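Local coordinates for CRISPR-associated endonuclease Cas9 (Campylobacter jejuni subsp. jejuni serotype O:2, PDB 5X2H), which cuts invading DNA as an RNA-guided nuclease, with a RuvC-like domain for the non-complementary strand and an HNH domain for the strand complementary to the crRNA, at residues Lys174-Lys179 and Tyr197-Ala202; Ser106-Arg111 and Thr188-Lys193; Gln157-Leu162 and Gln203-Asp208. All blocks are in the same frame, centred on the assembly; numbering follows the deposited sequence.

Contact 1: Lys174-Lys179 and Tyr197-Ala202; sequences KEYFQK and YERCIA. With nucleotides of chain C; nucleotides of chain B.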
# COMPACT_ATOMS: atom_id res chain seq x y z
N LYS A 174 -24.64 -2.75 35.05
CA LYS A 174 -26.00 -3.11 35.39
C LYS A 174 -26.76 -3.78 34.25
O LYS A 174 -27.68 -4.56 34.51
CB LYS A 174 -26.77 -1.87 35.85
CG LYS A 174 -26.38 -1.38 37.23
CD LYS A 174 -27.25 -0.21 37.65
CE LYS A 174 -27.08 0.11 39.12
NZ LYS A 174 -27.79 1.35 39.50
N GLU A 175 -26.40 -3.49 33.00
CA GLU A 175 -27.12 -4.04 31.87
C GLU A 175 -26.51 -5.34 31.34
O GLU A 175 -27.24 -6.18 30.81
CB GLU A 175 -27.18 -3.02 30.73
CG GLU A 175 -28.11 -1.85 30.99
CD GLU A 175 -29.57 -2.22 30.86
OE1 GLU A 175 -29.87 -3.25 30.21
OE2 GLU A 175 -30.42 -1.49 31.40
N TYR A 176 -25.20 -5.52 31.47
CA TYR A 176 -24.57 -6.67 30.84
C TYR A 176 -23.67 -7.48 31.77
O TYR A 176 -23.63 -8.70 31.64
CB TYR A 176 -23.76 -6.20 29.62
CG TYR A 176 -24.57 -5.40 28.62
CD1 TYR A 176 -25.57 -5.99 27.88
CD2 TYR A 176 -24.32 -4.04 28.44
CE1 TYR A 176 -26.32 -5.26 26.97
CE2 TYR A 176 -25.06 -3.30 27.53
CZ TYR A 176 -26.06 -3.92 26.80
OH TYR A 176 -26.80 -3.18 25.90
N PHE A 177 -22.96 -6.83 32.69
CA PHE A 177 -21.94 -7.54 33.46
C PHE A 177 -22.56 -8.64 34.32
O PHE A 177 -23.35 -8.36 35.22
CB PHE A 177 -21.15 -6.58 34.34
CG PHE A 177 -20.12 -7.27 35.19
CD1 PHE A 177 -18.94 -7.73 34.64
CD2 PHE A 177 -20.36 -7.48 36.54
CE1 PHE A 177 -18.00 -8.38 35.42
CE2 PHE A 177 -19.42 -8.13 37.33
CZ PHE A 177 -18.24 -8.58 36.77
N GLN A 178 -22.18 -9.89 34.03
CA GLN A 178 -22.66 -11.06 34.75
C GLN A 178 -24.18 -11.11 34.80
O GLN A 178 -24.78 -11.50 35.81
CB GLN A 178 -22.06 -11.13 36.16
CG GLN A 178 -20.56 -11.41 36.16
CD GLN A 178 -20.02 -11.71 37.54
OE1 GLN A 178 -20.71 -11.52 38.55
NE2 GLN A 178 -18.78 -12.17 37.60
N LYS A 179 -24.81 -10.70 33.71
CA LYS A 179 -26.25 -10.84 33.52
C LYS A 179 -26.51 -11.94 32.50
O LYS A 179 -25.80 -12.05 31.50
CB LYS A 179 -26.88 -9.52 33.06
CG LYS A 179 -26.72 -8.37 34.05
CD LYS A 179 -27.43 -8.67 35.36
CE LYS A 179 -27.26 -7.54 36.36
NZ LYS A 179 -25.83 -7.31 36.72
N TYR A 197 -20.21 -5.37 16.76
CA TYR A 197 -19.80 -4.08 17.29
C TYR A 197 -20.86 -3.47 18.20
O TYR A 197 -20.89 -2.25 18.37
CB TYR A 197 -19.47 -3.12 16.14
CG TYR A 197 -18.34 -3.59 15.25
CD1 TYR A 197 -17.02 -3.38 15.60
CD2 TYR A 197 -18.61 -4.25 14.06
CE1 TYR A 197 -15.99 -3.81 14.80
CE2 TYR A 197 -17.58 -4.69 13.24
CZ TYR A 197 -16.27 -4.46 13.62
OH TYR A 197 -15.24 -4.89 12.81
N GLU A 198 -21.71 -4.30 18.80
CA GLU A 198 -22.92 -3.81 19.45
C GLU A 198 -22.61 -2.93 20.66
O GLU A 198 -23.40 -2.04 20.99
CB GLU A 198 -23.79 -5.00 19.86
CG GLU A 198 -25.19 -4.65 20.33
CD GLU A 198 -26.01 -5.89 20.66
OE1 GLU A 198 -25.46 -7.01 20.52
OE2 GLU A 198 -27.19 -5.75 21.05
N ARG A 199 -21.49 -3.17 21.34
CA ARG A 199 -21.17 -2.48 22.58
C ARG A 199 -20.35 -1.21 22.37
O ARG A 199 -19.93 -0.60 23.36
CB ARG A 199 -20.44 -3.43 23.53
CG ARG A 199 -21.15 -4.74 23.78
CD ARG A 199 -22.26 -4.59 24.82
NE ARG A 199 -22.78 -5.89 25.23
CZ ARG A 199 -23.87 -6.45 24.73
NH1 ARG A 199 -24.27 -7.64 25.16
NH2 ARG A 199 -24.58 -5.82 23.79
N CYS A 200 -20.11 -0.80 21.13
CA CYS A 200 -19.28 0.37 20.87
C CYS A 200 -19.92 1.63 21.44
O CYS A 200 -21.10 1.91 21.20
CB CYS A 200 -19.05 0.53 19.37
SG CYS A 200 -17.87 -0.64 18.68
N ILE A 201 -19.14 2.39 22.20
CA ILE A 201 -19.59 3.62 22.85
C ILE A 201 -18.61 4.74 22.52
O ILE A 201 -17.39 4.53 22.57
CB ILE A 201 -19.73 3.44 24.37
CG1 ILE A 201 -20.77 2.36 24.68
CG2 ILE A 201 -20.09 4.75 25.05
CD1 ILE A 201 -20.97 2.12 26.16
N ALA A 202 -19.14 5.91 22.20
CA ALA A 202 -18.30 7.04 21.81
C ALA A 202 -17.34 7.42 22.92
O ALA A 202 -17.68 7.41 24.11
CB ALA A 202 -19.17 8.25 21.44
P DC C 11 -12.35 -8.60 6.40
OP1 DC C 11 -13.40 -9.07 5.47
OP2 DC C 11 -11.13 -7.96 5.87
O5' DC C 11 -13.02 -7.58 7.44
C5' DC C 11 -14.18 -7.97 8.17
C4' DC C 11 -14.69 -6.82 9.03
O4' DC C 11 -13.71 -6.52 10.05
C3' DC C 11 -14.95 -5.52 8.27
O3' DC C 11 -16.24 -5.02 8.61
C2' DC C 11 -13.84 -4.58 8.75
C1' DC C 11 -13.58 -5.12 10.15
N1 DC C 11 -12.21 -4.81 10.68
C2 DC C 11 -12.09 -4.07 11.87
O2 DC C 11 -13.11 -3.69 12.45
N3 DC C 11 -10.85 -3.80 12.35
C4 DC C 11 -9.77 -4.23 11.69
N4 DC C 11 -8.57 -3.93 12.20
C5 DC C 11 -9.88 -4.99 10.48
C6 DC C 11 -11.11 -5.24 10.02
P U B 28 -12.41 -16.06 42.35
OP1 U B 28 -12.68 -15.77 43.79
OP2 U B 28 -12.20 -17.46 41.91
O5' U B 28 -13.61 -15.45 41.51
C5' U B 28 -14.12 -14.15 41.78
C4' U B 28 -15.28 -13.82 40.88
O4' U B 28 -14.83 -13.76 39.50
C3' U B 28 -16.41 -14.84 40.85
O3' U B 28 -17.30 -14.71 41.94
C2' U B 28 -17.05 -14.59 39.50
O2' U B 28 -17.89 -13.45 39.54
C1' U B 28 -15.83 -14.27 38.64
N1 U B 28 -15.30 -15.47 37.95
C2 U B 28 -15.96 -15.92 36.82
O2 U B 28 -16.95 -15.37 36.36
N3 U B 28 -15.42 -17.04 36.24
C4 U B 28 -14.31 -17.74 36.66
O4 U B 28 -13.94 -18.73 36.03
C5 U B 28 -13.69 -17.22 37.84
C6 U B 28 -14.20 -16.13 38.43
P DA C 12 -16.82 -3.69 7.92
OP1 DA C 12 -18.30 -3.82 7.88
OP2 DA C 12 -16.07 -3.45 6.67
O5' DA C 12 -16.44 -2.54 8.95
C5' DA C 12 -16.84 -2.65 10.30
C4' DA C 12 -16.57 -1.36 11.04
O4' DA C 12 -15.18 -1.32 11.47
C3' DA C 12 -16.80 -0.08 10.22
O3' DA C 12 -17.48 0.87 11.02
C2' DA C 12 -15.38 0.38 9.88
C1' DA C 12 -14.62 -0.08 11.12
N9 DA C 12 -13.19 -0.26 10.92
C8 DA C 12 -12.57 -1.17 10.12
N7 DA C 12 -11.26 -1.11 10.15
C5 DA C 12 -11.00 -0.09 11.05
C6 DA C 12 -9.80 0.48 11.53
N6 DA C 12 -8.58 0.07 11.15
N1 DA C 12 -9.90 1.49 12.42
C2 DA C 12 -11.11 1.91 12.80
N3 DA C 12 -12.30 1.46 12.42
C4 DA C 12 -12.18 0.45 11.54

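Contact 2: Ser106-Arg111 and Thr188-Lys193; sequences SPYELR and TNVRNK. With nucleotides of chain B.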
# COMPACT_ATOMS: atom_id res chain seq x y z
N SER A 106 -14.25 -6.85 39.69
CA SER A 106 -14.15 -6.37 38.32
C SER A 106 -14.10 -4.85 38.28
O SER A 106 -14.62 -4.18 39.17
CB SER A 106 -15.34 -6.86 37.50
OG SER A 106 -16.52 -6.19 37.88
N PRO A 107 -13.48 -4.27 37.24
CA PRO A 107 -13.50 -2.81 37.10
C PRO A 107 -14.90 -2.26 36.87
O PRO A 107 -15.16 -1.09 37.18
CB PRO A 107 -12.59 -2.55 35.90
CG PRO A 107 -11.80 -3.81 35.72
CD PRO A 107 -12.69 -4.92 36.18
N TYR A 108 -15.81 -3.07 36.32
CA TYR A 108 -17.18 -2.61 36.11
C TYR A 108 -17.89 -2.39 37.44
O TYR A 108 -18.68 -1.45 37.58
CB TYR A 108 -17.94 -3.60 35.24
CG TYR A 108 -17.31 -3.80 33.88
CD1 TYR A 108 -17.48 -2.86 32.87
CD2 TYR A 108 -16.53 -4.91 33.61
CE1 TYR A 108 -16.90 -3.03 31.63
CE2 TYR A 108 -15.94 -5.09 32.37
CZ TYR A 108 -16.13 -4.15 31.39
OH TYR A 108 -15.55 -4.33 30.15
N GLU A 109 -17.62 -3.25 38.43
CA GLU A 109 -18.18 -3.03 39.76
C GLU A 109 -17.48 -1.89 40.47
O GLU A 109 -18.12 -1.09 41.17
CB GLU A 109 -18.11 -4.31 40.59
CG GLU A 109 -18.65 -4.13 42.00
CD GLU A 109 -18.92 -5.45 42.71
OE1 GLU A 109 -18.43 -6.49 42.23
OE2 GLU A 109 -19.63 -5.43 43.74
N LEU A 110 -16.15 -1.79 40.31
CA LEU A 110 -15.42 -0.69 40.91
C LEU A 110 -15.88 0.65 40.36
O LEU A 110 -15.98 1.64 41.10
CB LEU A 110 -13.91 -0.87 40.69
CG LEU A 110 -13.23 -2.02 41.42
CD1 LEU A 110 -11.73 -1.97 41.16
CD2 LEU A 110 -13.52 -1.97 42.91
N ARG A 111 -16.19 0.70 39.06
CA ARG A 111 -16.65 1.94 38.45
C ARG A 111 -18.07 2.30 38.87
O ARG A 111 -18.45 3.48 38.79
CB ARG A 111 -16.55 1.85 36.93
CG ARG A 111 -15.13 1.99 36.40
CD ARG A 111 -14.96 1.39 35.02
NE ARG A 111 -15.77 2.06 34.01
CZ ARG A 111 -15.83 1.70 32.73
NH1 ARG A 111 -15.12 0.66 32.31
NH2 ARG A 111 -16.59 2.37 31.88
N THR A 188 -23.92 -12.94 29.71
CA THR A 188 -23.83 -12.22 28.45
C THR A 188 -22.53 -11.42 28.40
O THR A 188 -21.78 -11.34 29.38
CB THR A 188 -25.03 -11.30 28.25
OG1 THR A 188 -25.08 -10.88 26.88
CG2 THR A 188 -24.92 -10.08 29.13
N ASN A 189 -22.26 -10.83 27.24
CA ASN A 189 -20.98 -10.18 26.99
C ASN A 189 -21.05 -8.70 27.31
O ASN A 189 -22.02 -8.02 26.97
CB ASN A 189 -20.55 -10.39 25.54
CG ASN A 189 -21.59 -9.91 24.55
OD1 ASN A 189 -22.77 -10.27 24.64
ND2 ASN A 189 -21.17 -9.09 23.59
N VAL A 190 -20.01 -8.19 27.97
CA VAL A 190 -19.79 -6.75 28.08
C VAL A 190 -18.90 -6.26 26.96
O VAL A 190 -19.23 -5.29 26.27
CB VAL A 190 -19.19 -6.40 29.46
CG1 VAL A 190 -19.14 -4.90 29.63
CG2 VAL A 190 -20.00 -7.05 30.57
N ARG A 191 -17.77 -6.92 26.78
CA ARG A 191 -16.93 -6.70 25.62
C ARG A 191 -17.66 -7.15 24.35
O ARG A 191 -18.61 -7.93 24.40
CB ARG A 191 -15.61 -7.47 25.75
CG ARG A 191 -14.83 -7.17 27.02
CD ARG A 191 -14.03 -5.88 26.88
NE ARG A 191 -13.15 -5.91 25.72
CZ ARG A 191 -11.90 -6.36 25.74
NH1 ARG A 191 -11.37 -6.82 26.87
NH2 ARG A 191 -11.16 -6.35 24.63
N ASN A 192 -17.20 -6.64 23.22
CA ASN A 192 -17.72 -7.12 21.95
C ASN A 192 -17.24 -8.54 21.69
O ASN A 192 -16.17 -8.96 22.14
CB ASN A 192 -17.30 -6.20 20.81
CG ASN A 192 -18.20 -4.98 20.68
OD1 ASN A 192 -19.40 -5.06 20.92
ND2 ASN A 192 -17.61 -3.85 20.29
N LYS A 193 -18.05 -9.30 20.96
CA LYS A 193 -17.74 -10.68 20.63
C LYS A 193 -17.95 -10.92 19.15
O LYS A 193 -18.89 -10.37 18.56
CB LYS A 193 -18.60 -11.67 21.43
CG LYS A 193 -18.49 -11.54 22.94
CD LYS A 193 -17.10 -11.91 23.45
CE LYS A 193 -17.03 -11.78 24.96
NZ LYS A 193 -15.65 -11.99 25.48
P C B 20 -13.81 -4.91 22.23
OP1 C B 20 -14.64 -5.09 23.44
OP2 C B 20 -12.33 -4.85 22.38
O5' C B 20 -14.18 -6.10 21.23
C5' C B 20 -13.34 -7.23 21.06
C4' C B 20 -13.52 -7.80 19.68
O4' C B 20 -12.73 -7.04 18.73
C3' C B 20 -13.08 -9.24 19.47
O3' C B 20 -14.06 -10.18 19.89
C2' C B 20 -12.81 -9.29 17.97
O2' C B 20 -14.02 -9.45 17.25
C1' C B 20 -12.27 -7.89 17.70
N1 C B 20 -10.78 -7.83 17.67
C2 C B 20 -10.10 -8.46 16.62
O2 C B 20 -10.74 -9.04 15.74
N3 C B 20 -8.75 -8.41 16.59
C4 C B 20 -8.08 -7.76 17.54
N4 C B 20 -6.75 -7.74 17.45
C5 C B 20 -8.74 -7.10 18.62
C6 C B 20 -10.08 -7.16 18.65
P U B 43 -16.83 -10.47 28.82
OP1 U B 43 -17.44 -9.21 28.32
OP2 U B 43 -15.96 -11.27 27.92
O5' U B 43 -15.97 -10.12 30.11
C5' U B 43 -16.57 -9.44 31.21
C4' U B 43 -15.59 -9.27 32.34
O4' U B 43 -15.36 -10.55 33.00
C3' U B 43 -14.19 -8.82 31.95
O3' U B 43 -14.10 -7.44 31.67
C2' U B 43 -13.37 -9.27 33.15
O2' U B 43 -13.58 -8.40 34.25
C1' U B 43 -14.03 -10.61 33.47
N1 U B 43 -13.34 -11.74 32.81
C2 U B 43 -12.16 -12.17 33.37
O2 U B 43 -11.68 -11.67 34.38
N3 U B 43 -11.55 -13.21 32.72
C4 U B 43 -12.00 -13.86 31.59
O4 U B 43 -11.34 -14.79 31.12
C5 U B 43 -13.22 -13.35 31.06
C6 U B 43 -13.84 -12.33 31.67
P A B 44 -12.92 -6.86 30.73
OP1 A B 44 -13.24 -5.44 30.44
OP2 A B 44 -12.68 -7.79 29.60
O5' A B 44 -11.64 -6.89 31.67
C5' A B 44 -11.64 -6.22 32.93
C4' A B 44 -10.46 -6.64 33.77
O4' A B 44 -10.51 -8.07 34.03
C3' A B 44 -9.09 -6.42 33.14
O3' A B 44 -8.65 -5.09 33.29
C2' A B 44 -8.22 -7.44 33.86
O2' A B 44 -7.81 -6.95 35.12
C1' A B 44 -9.20 -8.59 34.09
N9 A B 44 -9.07 -9.67 33.08
C8 A B 44 -9.87 -9.91 31.99
N7 A B 44 -9.51 -10.95 31.28
C5 A B 44 -8.40 -11.44 31.95
C6 A B 44 -7.55 -12.54 31.72
N6 A B 44 -7.70 -13.38 30.69
N1 A B 44 -6.53 -12.75 32.58
C2 A B 44 -6.38 -11.91 33.61
N3 A B 44 -7.11 -10.84 33.94
C4 A B 44 -8.12 -10.66 33.06

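Contact 3: Gln157-Leu162 and Gln203-Asp208; sequences QNEEKL and QSFLKD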
# COMPACT_ATOMS: atom_id res chain seq x y z
N GLN A 157 -27.12 3.84 19.04
CA GLN A 157 -28.03 3.00 19.82
C GLN A 157 -27.61 2.97 21.29
O GLN A 157 -28.47 3.01 22.18
CB GLN A 157 -28.07 1.59 19.24
N ASN A 158 -26.31 2.89 21.55
CA ASN A 158 -25.84 2.92 22.93
C ASN A 158 -26.02 4.30 23.57
O ASN A 158 -26.24 4.39 24.78
CB ASN A 158 -24.37 2.51 23.00
CG ASN A 158 -24.18 1.01 22.93
OD1 ASN A 158 -24.99 0.25 23.47
ND2 ASN A 158 -23.12 0.57 22.27
N GLU A 159 -25.95 5.36 22.77
CA GLU A 159 -26.12 6.71 23.31
C GLU A 159 -27.52 6.90 23.87
O GLU A 159 -27.70 7.56 24.90
CB GLU A 159 -25.82 7.75 22.23
CG GLU A 159 -26.24 9.17 22.60
CD GLU A 159 -25.85 10.19 21.54
OE1 GLU A 159 -25.07 11.11 21.87
OE2 GLU A 159 -26.31 10.06 20.39
N GLU A 160 -28.53 6.33 23.20
CA GLU A 160 -29.90 6.51 23.66
C GLU A 160 -30.16 5.75 24.96
O GLU A 160 -30.84 6.25 25.86
CB GLU A 160 -30.87 6.07 22.57
CG GLU A 160 -30.71 6.86 21.27
CD GLU A 160 -31.67 6.40 20.19
OE1 GLU A 160 -32.56 5.57 20.48
OE2 GLU A 160 -31.53 6.87 19.04
N LYS A 161 -29.62 4.53 25.08
CA LYS A 161 -29.72 3.81 26.34
C LYS A 161 -28.93 4.50 27.44
O LYS A 161 -29.31 4.44 28.62
CB LYS A 161 -29.21 2.37 26.19
CG LYS A 161 -30.23 1.37 25.67
CD LYS A 161 -30.29 1.36 24.15
CE LYS A 161 -30.79 0.02 23.63
NZ LYS A 161 -29.86 -1.08 24.01
N LEU A 162 -27.84 5.18 27.08
CA LEU A 162 -26.95 5.78 28.06
C LEU A 162 -27.59 6.95 28.80
O LEU A 162 -27.07 7.36 29.84
CB LEU A 162 -25.66 6.23 27.37
CG LEU A 162 -24.36 6.18 28.18
CD1 LEU A 162 -24.26 4.88 28.94
CD2 LEU A 162 -23.17 6.34 27.24
N GLN A 203 -16.11 7.76 22.53
CA GLN A 203 -15.04 8.03 23.49
C GLN A 203 -15.39 9.18 24.43
O GLN A 203 -14.97 9.17 25.59
CB GLN A 203 -13.74 8.31 22.73
CG GLN A 203 -12.60 8.83 23.58
CD GLN A 203 -11.29 8.89 22.83
OE1 GLN A 203 -10.55 9.86 22.92
NE2 GLN A 203 -11.00 7.83 22.08
N SER A 204 -16.15 10.17 23.96
CA SER A 204 -16.47 11.32 24.79
C SER A 204 -17.26 10.92 26.04
O SER A 204 -17.14 11.58 27.08
CB SER A 204 -17.25 12.36 23.99
OG SER A 204 -18.52 11.86 23.61
N PHE A 205 -18.06 9.86 25.95
CA PHE A 205 -18.80 9.41 27.13
C PHE A 205 -17.88 8.78 28.17
O PHE A 205 -18.12 8.93 29.37
CB PHE A 205 -19.90 8.42 26.72
CG PHE A 205 -21.04 9.06 25.98
CD1 PHE A 205 -21.84 10.01 26.60
CD2 PHE A 205 -21.31 8.71 24.67
CE1 PHE A 205 -22.89 10.60 25.93
CE2 PHE A 205 -22.37 9.30 23.99
CZ PHE A 205 -23.15 10.24 24.62
N LEU A 206 -16.83 8.09 27.73
CA LEU A 206 -15.88 7.52 28.68
C LEU A 206 -15.00 8.60 29.30
O LEU A 206 -14.55 8.46 30.44
CB LEU A 206 -15.03 6.45 27.99
CG LEU A 206 -15.79 5.16 27.68
CD1 LEU A 206 -15.38 4.60 26.34
CD2 LEU A 206 -15.58 4.13 28.77
N LYS A 207 -14.74 9.69 28.56
CA LYS A 207 -14.08 10.83 29.18
C LYS A 207 -14.98 11.49 30.21
O LYS A 207 -14.50 11.97 31.24
CB LYS A 207 -13.64 11.83 28.11
CG LYS A 207 -12.72 12.93 28.62
CD LYS A 207 -12.20 13.79 27.48
CE LYS A 207 -11.14 14.77 27.98
NZ LYS A 207 -10.55 15.54 26.85
N ASP A 208 -16.29 11.52 29.95
CA ASP A 208 -17.23 12.07 30.93
C ASP A 208 -17.24 11.23 32.20
O ASP A 208 -17.38 11.76 33.31
CB ASP A 208 -18.63 12.15 30.34
CG ASP A 208 -18.72 13.11 29.17
OD1 ASP A 208 -17.91 14.06 29.11
OD2 ASP A 208 -19.59 12.91 28.30

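Contact 1: Lys174-Lys179 and Tyr197-Ala202
Arg199 lays its guanidinium flat on the ring of Tyr176, with the two planes 14° apart. Its CZ stands 3.8 Å from the Tyr176 ring centroid and 22° off the ring normal, which satisfies the geometry of a cation-pi stack. Behind it, CD of the same arginine makes a CH-pi contact over that face. A bend at chi2 (-80°) swings the Arg199 chain over to the tyrosine, while CB of Glu175 covers the opposite face toward the rim, so the ring is sandwiched. The nearest atoms, Tyr176 CD1 and Arg199 NH1, are 3.4 Å apart.

The NE bond to Asn189 O anchors the guanidinium, while the hydrogen bond between the hydroxyls of Tyr176 and Tyr171 anchors the ring. The other side is looser. Exposed Glu198 puts OE2 in the guanidinium plane at its edge, and its OE1 makes a salt bridge of 3.6 Å with Arg199 NH2. The contact buries just 111 Å² in all.

It joins the type II turn 176-179, which follows helix 168-175, to the loop leading into helix 203-219. Ile201 in that loop packs on Val168 and Tyr171 of helix 168-175 and on Leu162 of helix 150-162.

Contact 2: Ser106-Arg111 and Thr188-Lys193
Tyr108 and Val190 supply the apolar part of this contact. The valine methyl CG1 reaches the ring obliquely, 3.5 Å from Tyr108 CE1. Its position anti to the backbone N (chi1 -173°) turns it to the ring, while CB of Val190 lies close to the phosphate of U43 of chain B. Tyr108 OH also lies 3.9 Å from Arg191 CD. Leu172 of helix 168-175 packs against both Tyr108 and Val190, and His130 meets Tyr108 edge-to-face.

Hydrogen bonds from uncharged donors to RNA phosphates form the second class. Tyr108 OH donates to OP1 of A44 of chain B at 2.6 Å. One oxygen, OP1 of U43, is gripped by two successive backbone amides, Val190 N and Arg191 N, each 2.8 Å away; the angle at the Arg191 hydrogen is 157°. Asn192 N adds a bond to OP1 of C20 of chain B.

Charge-assisted bonds make up the third class. Bends at chi2 and chi3 fold Arg191 so that one guanidinium edge faces the phosphate of C20. NE takes OP1 at 2.8 Å and NH2 takes OP2 at 2.9 Å, both with angles of 164°, and NH1 turns to OP2 of A44. Lys193 NZ binds OP2 of U43.

Local bonds shape the two backbones. Asn189 ND2 donates to Arg191 O at 2.9 Å, closing the loop on itself, and Ser106 OG N-caps helix 107-113 by accepting from Glu109 N.

Main-chain amides, a tyrosine hydroxyl and basic side chains directed at phosphates, with no base read among these bonds, are characteristic of sequence-independent backbone recognition. Arg191 bridges the phosphates of C20 and A44, which probably holds these parts of the RNA close together, consistent with guide-RNA binding by the helical recognition lobe of Cas9.

Contact 3: Gln157-Leu162 and Gln203-Asp208
The Phe205 ring is met over one face by Leu162 and at its edge by Glu159. Leu162 CD2 sits 3.7 Å above the ring plane, offset toward the rim on the CG side. From there CD2 is 4.0 Å from the ring centroid and 23° off the normal, which meets the criteria for a CH-pi contact. At the far end of the ring, Glu159 OE1 approaches in the plane, 3.5 Å from Phe205 CZ. The carboxylate and ring planes stand 81° apart, so the acid does not stack; one oxygen points at the rim, where the ring hydrogens probably offer it a weakly favourable, partly positive edge.

The glutamate gets there as an extended chain, with CG opposite the backbone N, and its methylene carbon CG also packs 3.8 Å from Phe205 CZ. Leu162 is less relaxed: chi1 of -148° departs from a staggered value, yet it carries CD2 across the phenylalanine. Burial grades across the interface, from enclosed Leu162 to exposed Glu159, and totals 148 Å².

Helix 150-162, near its end, is thereby joined to the first turns of helix 203-219. Between them in sequence comes helix 168-175, whose Val168 touches both Leu162 and Phe205. Asn158 extends the junction, accepting from Tyr171 OH and donating to the carbonyls of Glu198 and Cys200.

Overall arrangement
Followed from the N terminus, the chain passes 106-111, 157-162 and 174-179 before returning through 188-193, 197-202 and 203-208. Contact 2 closes the loop from helix 107-113 to 188-193. Contact 3 opens within that loop and closes beyond it, so the two cross; contact 1 crosses contact 2 likewise but falls wholly between the segments of contact 3. Contacts 1 and 2 are directly joined, with centres 7 Å apart, by a probable backbone hydrogen bond from Thr188 N to Lys179 O and a second probable bond between Arg199 N and Asn192 OD1. Asn158 links contacts 1 and 3. Together they tie helices 107-113, 150-162, 168-175 and 203-219 to the RNA-binding loop.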